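Local coordinates for protein ATPase associated with various cellular activities, AAA_5 (Staphylothermus marinus, PDB 6N0S) that is an McrB whose N-terminal domain is EVE-like and resembles PUA-like RNA-binding proteins, while the whole protein probably binds and hydrolyses ATP, at residues K88-L99 against P126-R136. Numbering follows the deposited sequence.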
loop_
_atom_site.group_PDB
_atom_site.type_symbol
_atom_site.label_atom_id
_atom_site.label_comp_id
_atom_site.label_asym_id
_atom_site.label_seq_id
_atom_site.Cartn_x
_atom_site.Cartn_y
_atom_site.Cartn_z
ATOM N N LYS A 88 9.905 -9.428 -8.798
ATOM C CA LYS A 88 9.707 -9.274 -10.227
ATOM C C LYS A 88 9.189 -7.865 -10.481
ATOM O O LYS A 88 8.441 -7.314 -9.662
ATOM C CB LYS A 88 8.724 -10.323 -10.757
ATOM C CG LYS A 88 8.748 -10.500 -12.252
ATOM C CD LYS A 88 7.601 -11.420 -12.683
ATOM C CE LYS A 88 7.420 -11.482 -14.201
ATOM N NZ LYS A 88 7.680 -10.161 -14.870
ATOM N N GLU A 89 9.623 -7.274 -11.589
ATOM C CA GLU A 89 9.138 -5.975 -12.024
ATOM C C GLU A 89 8.393 -6.123 -13.352
ATOM O O GLU A 89 8.528 -7.132 -14.056
ATOM C CB GLU A 89 10.303 -4.979 -12.087
ATOM C CG GLU A 89 10.869 -4.768 -10.655
ATOM C CD GLU A 89 12.116 -3.880 -10.594
ATOM O OE1 GLU A 89 12.553 -3.382 -11.659
ATOM O OE2 GLU A 89 12.650 -3.667 -9.467
ATOM N N TYR A 90 7.551 -5.135 -13.669
ATOM C CA TYR A 90 6.480 -5.322 -14.647
ATOM C C TYR A 90 6.279 -4.079 -15.494
ATOM O O TYR A 90 6.479 -2.949 -15.034
ATOM C CB TYR A 90 5.148 -5.620 -13.979
ATOM C CG TYR A 90 5.110 -6.867 -13.151
ATOM C CD1 TYR A 90 5.506 -6.858 -11.816
ATOM C CD2 TYR A 90 4.666 -8.057 -13.693
ATOM C CE1 TYR A 90 5.453 -8.016 -11.051
ATOM C CE2 TYR A 90 4.619 -9.211 -12.939
ATOM C CZ TYR A 90 4.999 -9.183 -11.627
ATOM O OH TYR A 90 4.942 -10.341 -10.899
ATOM N N SER A 91 5.835 -4.289 -16.730
ATOM C CA SER A 91 5.243 -3.173 -17.448
ATOM C C SER A 91 3.789 -3.001 -17.006
ATOM O O SER A 91 3.257 -3.781 -16.229
ATOM C CB SER A 91 5.313 -3.388 -18.955
ATOM O OG SER A 91 4.453 -4.428 -19.330
ATOM N N TRP A 92 3.163 -1.936 -17.495
ATOM C CA TRP A 92 1.781 -1.632 -17.122
ATOM C C TRP A 92 0.819 -2.691 -17.635
ATOM O O TRP A 92 -0.012 -3.183 -16.846
ATOM C CB TRP A 92 1.449 -0.230 -17.640
ATOM C CG TRP A 92 0.009 0.179 -17.582
ATOM C CD1 TRP A 92 -0.780 0.556 -18.634
ATOM C CD2 TRP A 92 -0.806 0.291 -16.409
ATOM N NE1 TRP A 92 -2.033 0.899 -18.191
ATOM C CE2 TRP A 92 -2.081 0.743 -16.833
ATOM C CE3 TRP A 92 -0.585 0.049 -15.044
ATOM C CZ2 TRP A 92 -3.121 0.965 -15.951
ATOM C CZ3 TRP A 92 -1.625 0.265 -14.165
ATOM C CH2 TRP A 92 -2.897 0.703 -14.628
ATOM N N PRO A 93 0.882 -3.125 -18.888
ATOM C CA PRO A 93 -0.048 -4.180 -19.308
ATOM C C PRO A 93 0.160 -5.459 -18.529
ATOM O O PRO A 93 -0.812 -6.127 -18.173
ATOM C CB PRO A 93 0.236 -4.325 -20.811
ATOM C CG PRO A 93 0.910 -3.047 -21.205
ATOM C CD PRO A 93 1.688 -2.608 -20.011
ATOM N N GLU A 94 1.407 -5.792 -18.202
ATOM C CA GLU A 94 1.693 -7.026 -17.476
ATOM C C GLU A 94 1.119 -6.978 -16.065
ATOM O O GLU A 94 0.521 -7.945 -15.591
ATOM C CB GLU A 94 3.214 -7.250 -17.399
ATOM C CG GLU A 94 3.893 -7.626 -18.691
ATOM C CD GLU A 94 5.425 -7.445 -18.626
ATOM O OE1 GLU A 94 5.990 -7.177 -17.536
ATOM O OE2 GLU A 94 6.062 -7.555 -19.687
ATOM N N ILE A 95 1.351 -5.880 -15.339
ATOM C CA ILE A 95 0.901 -5.887 -13.950
ATOM C C ILE A 95 -0.621 -5.783 -13.879
ATOM O O ILE A 95 -1.233 -6.351 -12.980
ATOM C CB ILE A 95 1.602 -4.787 -13.131
ATOM C CG1 ILE A 95 1.457 -5.087 -11.630
ATOM C CG2 ILE A 95 1.059 -3.403 -13.452
ATOM C CD1 ILE A 95 2.291 -4.222 -10.767
ATOM N N LYS A 96 -1.249 -5.049 -14.803
ATOM C CA LYS A 96 -2.725 -5.045 -14.926
ATOM C C LYS A 96 -3.303 -6.448 -14.978
ATOM O O LYS A 96 -4.356 -6.734 -14.396
ATOM C CB LYS A 96 -3.159 -4.379 -16.217
ATOM C CG LYS A 96 -3.267 -2.948 -16.253
ATOM C CD LYS A 96 -3.507 -2.610 -17.721
ATOM C CE LYS A 96 -4.757 -1.771 -17.899
ATOM N NZ LYS A 96 -5.971 -2.592 -17.753
ATOM N N LYS A 97 -2.677 -7.306 -15.776
ATOM C CA LYS A 97 -3.179 -8.650 -15.964
ATOM C C LYS A 97 -2.965 -9.483 -14.708
ATOM O O LYS A 97 -3.819 -10.285 -14.330
ATOM C CB LYS A 97 -2.487 -9.243 -17.198
ATOM C CG LYS A 97 -2.894 -10.629 -17.584
ATOM C CD LYS A 97 -2.175 -11.056 -18.872
ATOM C CE LYS A 97 -2.549 -12.475 -19.288
ATOM N NZ LYS A 97 -3.966 -12.545 -19.826
ATOM N N VAL A 98 -1.842 -9.290 -14.022
ATOM C CA VAL A 98 -1.603 -10.009 -12.769
ATOM C C VAL A 98 -2.574 -9.550 -11.690
ATOM O O VAL A 98 -3.124 -10.362 -10.933
ATOM C CB VAL A 98 -0.145 -9.807 -12.321
ATOM C CG1 VAL A 98 0.044 -10.342 -10.915
ATOM C CG2 VAL A 98 0.822 -10.446 -13.317
ATOM N N LEU A 99 -2.757 -8.233 -11.563
ATOM C CA LEU A 99 -3.686 -7.715 -10.553
ATOM C C LEU A 99 -5.124 -8.117 -10.851
ATOM O O LEU A 99 -5.886 -8.442 -9.928
ATOM C CB LEU A 99 -3.587 -6.199 -10.478
ATOM C CG LEU A 99 -2.215 -5.661 -10.027
ATOM C CD1 LEU A 99 -2.115 -4.133 -10.242
ATOM C CD2 LEU A 99 -2.032 -6.023 -8.586
ATOM N N PRO A 126 1.167 5.677 -17.537
ATOM C CA PRO A 126 2.377 4.927 -17.850
ATOM C C PRO A 126 2.776 5.089 -19.305
ATOM O O PRO A 126 1.965 5.387 -20.176
ATOM C CB PRO A 126 1.982 3.475 -17.559
ATOM C CG PRO A 126 0.725 3.558 -16.776
ATOM C CD PRO A 126 0.039 4.782 -17.263
ATOM N N SER A 127 4.055 4.865 -19.550
ATOM C CA SER A 127 4.598 4.707 -20.880
ATOM C C SER A 127 5.078 3.273 -21.037
ATOM O O SER A 127 5.149 2.510 -20.067
ATOM C CB SER A 127 5.744 5.688 -21.109
ATOM O OG SER A 127 6.924 5.257 -20.438
ATOM N N ARG A 128 5.437 2.922 -22.272
ATOM C CA ARG A 128 5.835 1.550 -22.570
ATOM C C ARG A 128 7.055 1.132 -21.762
ATOM O O ARG A 128 7.204 -0.050 -21.432
ATOM C CB ARG A 128 6.114 1.393 -24.071
ATOM C CG ARG A 128 5.183 2.219 -24.972
ATOM C CD ARG A 128 4.978 1.614 -26.374
ATOM N NE ARG A 128 3.751 2.138 -26.994
ATOM C CZ ARG A 128 2.520 1.744 -26.669
ATOM N NH1 ARG A 128 2.344 0.817 -25.736
ATOM N NH2 ARG A 128 1.458 2.278 -27.272
ATOM N N SER A 129 7.934 2.082 -21.438
ATOM C CA SER A 129 9.145 1.789 -20.694
ATOM C C SER A 129 8.952 1.780 -19.178
ATOM O O SER A 129 9.785 1.202 -18.466
ATOM C CB SER A 129 10.221 2.822 -21.048
ATOM O OG SER A 129 9.620 4.083 -21.297
ATOM N N ASP A 130 7.895 2.402 -18.662
ATOM C CA ASP A 130 7.748 2.522 -17.215
ATOM C C ASP A 130 7.641 1.142 -16.585
ATOM O O ASP A 130 6.966 0.255 -17.109
ATOM C CB ASP A 130 6.518 3.358 -16.864
ATOM C CG ASP A 130 6.667 4.823 -17.245
ATOM O OD1 ASP A 130 7.805 5.256 -17.480
ATOM O OD2 ASP A 130 5.645 5.546 -17.296
ATOM N N ARG A 131 8.306 0.972 -15.448
ATOM C CA ARG A 131 8.342 -0.274 -14.704
ATOM C C ARG A 131 7.606 -0.136 -13.380
ATOM O O ARG A 131 7.575 0.941 -12.773
ATOM C CB ARG A 131 9.780 -0.695 -14.389
ATOM C CG ARG A 131 10.767 -0.516 -15.530
ATOM C CD ARG A 131 10.382 -1.400 -16.694
ATOM N NE ARG A 131 10.393 -2.803 -16.280
ATOM C CZ ARG A 131 9.748 -3.779 -16.906
ATOM N NH1 ARG A 131 9.012 -3.519 -17.979
ATOM N NH2 ARG A 131 9.823 -5.012 -16.439
ATOM N N PHE A 132 7.126 -1.269 -12.891
ATOM C CA PHE A 132 6.200 -1.355 -11.770
ATOM C C PHE A 132 6.686 -2.406 -10.786
ATOM O O PHE A 132 7.229 -3.432 -11.193
ATOM C CB PHE A 132 4.774 -1.707 -12.271
ATOM C CG PHE A 132 4.118 -0.590 -12.978
ATOM C CD1 PHE A 132 4.334 -0.374 -14.331
ATOM C CD2 PHE A 132 3.316 0.278 -12.286
ATOM C CE1 PHE A 132 3.776 0.705 -14.964
ATOM C CE2 PHE A 132 2.722 1.357 -12.933
ATOM C CZ PHE A 132 2.963 1.574 -14.259
ATOM N N PHE A 133 6.510 -2.139 -9.495
ATOM C CA PHE A 133 6.764 -3.119 -8.452
ATOM C C PHE A 133 5.449 -3.716 -7.964
ATOM O O PHE A 133 4.381 -3.096 -8.076
ATOM C CB PHE A 133 7.555 -2.509 -7.269
ATOM C CG PHE A 133 6.811 -1.461 -6.480
ATOM C CD1 PHE A 133 5.962 -1.813 -5.447
ATOM C CD2 PHE A 133 6.998 -0.123 -6.744
ATOM C CE1 PHE A 133 5.308 -0.836 -4.701
ATOM C CE2 PHE A 133 6.339 0.850 -6.009
ATOM C CZ PHE A 133 5.499 0.488 -4.990
ATOM N N LEU A 134 5.548 -4.935 -7.407
ATOM C CA LEU A 134 4.409 -5.659 -6.868
ATOM C C LEU A 134 4.844 -6.495 -5.681
ATOM O O LEU A 134 5.746 -7.317 -5.803
ATOM C CB LEU A 134 3.802 -6.574 -7.927
ATOM C CG LEU A 134 2.647 -7.487 -7.516
ATOM C CD1 LEU A 134 1.516 -6.701 -6.978
ATOM C CD2 LEU A 134 2.230 -8.250 -8.733
ATOM N N PHE A 135 4.166 -6.319 -4.564
ATOM C CA PHE A 135 4.301 -7.188 -3.409
ATOM C C PHE A 135 2.962 -7.862 -3.151
ATOM O O PHE A 135 1.915 -7.198 -3.116
ATOM C CB PHE A 135 4.729 -6.406 -2.163
ATOM C CG PHE A 135 6.109 -5.813 -2.259
ATOM C CD1 PHE A 135 7.231 -6.614 -2.151
ATOM C CD2 PHE A 135 6.283 -4.466 -2.458
ATOM C CE1 PHE A 135 8.498 -6.088 -2.211
ATOM C CE2 PHE A 135 7.556 -3.939 -2.538
ATOM C CZ PHE A 135 8.668 -4.767 -2.411
ATOM N N ARG A 136 2.991 -9.172 -2.940
ATOM C CA ARG A 136 1.792 -9.897 -2.527
ATOM C C ARG A 136 1.716 -9.892 -1.003
ATOM O O ARG A 136 2.663 -10.317 -0.340
ATOM C CB ARG A 136 1.823 -11.322 -3.076
ATOM C CG ARG A 136 1.581 -11.391 -4.577
ATOM C CD ARG A 136 1.920 -12.750 -5.127
ATOM N NE ARG A 136 1.008 -13.140 -6.195
ATOM C CZ ARG A 136 1.218 -12.916 -7.489
ATOM N NH1 ARG A 136 2.315 -12.298 -7.899
ATOM N NH2 ARG A 136 0.324 -13.334 -8.384
HETATM O O HOH W 1 4.879 0.134 -18.839
#
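Phe132 and Leu134 pack against Tyr90 and helix 92-105 in this EVE-like N-terminal domain: the short, weakly bonded edge strand 89-90 pairs alongside strand 132-136, the middle of a three-stranded antiparallel sheet, and the helix packs over one face. Tyr90 and Phe132 form a hydrogen-bonded antiparallel pair through two bent, weak bonds, Tyr90 N to Phe132 O (3.0 Å) and Phe132 N to Tyr90 O (2.8 Å). Both side chains lie on that face, while Arg131 lays a face of its guanidinium over Tyr90 C. With CG set anti to its carbonyl carbon (chi1 -72°), the Phe132 ring lies beside the start of the helix; CE1 is 3.7 Å from Trp92 CB, and the two rings meet obliquely. The Ile95 side chain crosses that of Phe132 at about a right angle, CD1 3.8 Å from Phe132 CB. Farther along the strand, Leu134 sits between Tyr90 and the next helical turn: CB touches Tyr90 CE1, CD2 meets Val98 CG1 at 3.7 Å, and CD1 reaches Leu99 CD2. Trp92 also touches Trp32 of strand 30-34 and Arg121 of helix 110-124. Pro126 CG makes a CH-pi contact 3.6 Å from the centroid of the five-membered ring of Trp92, whose opposite face is covered by Lys96 CG. An alanine in place of Trp92 would be likely to strip Pro126 of its aromatic platform and open a gap beside the Phe132 ring. At the helix start, a water accepts from Trp92 N at 3.0 Å and lies 2.7 Å from Asp130 O.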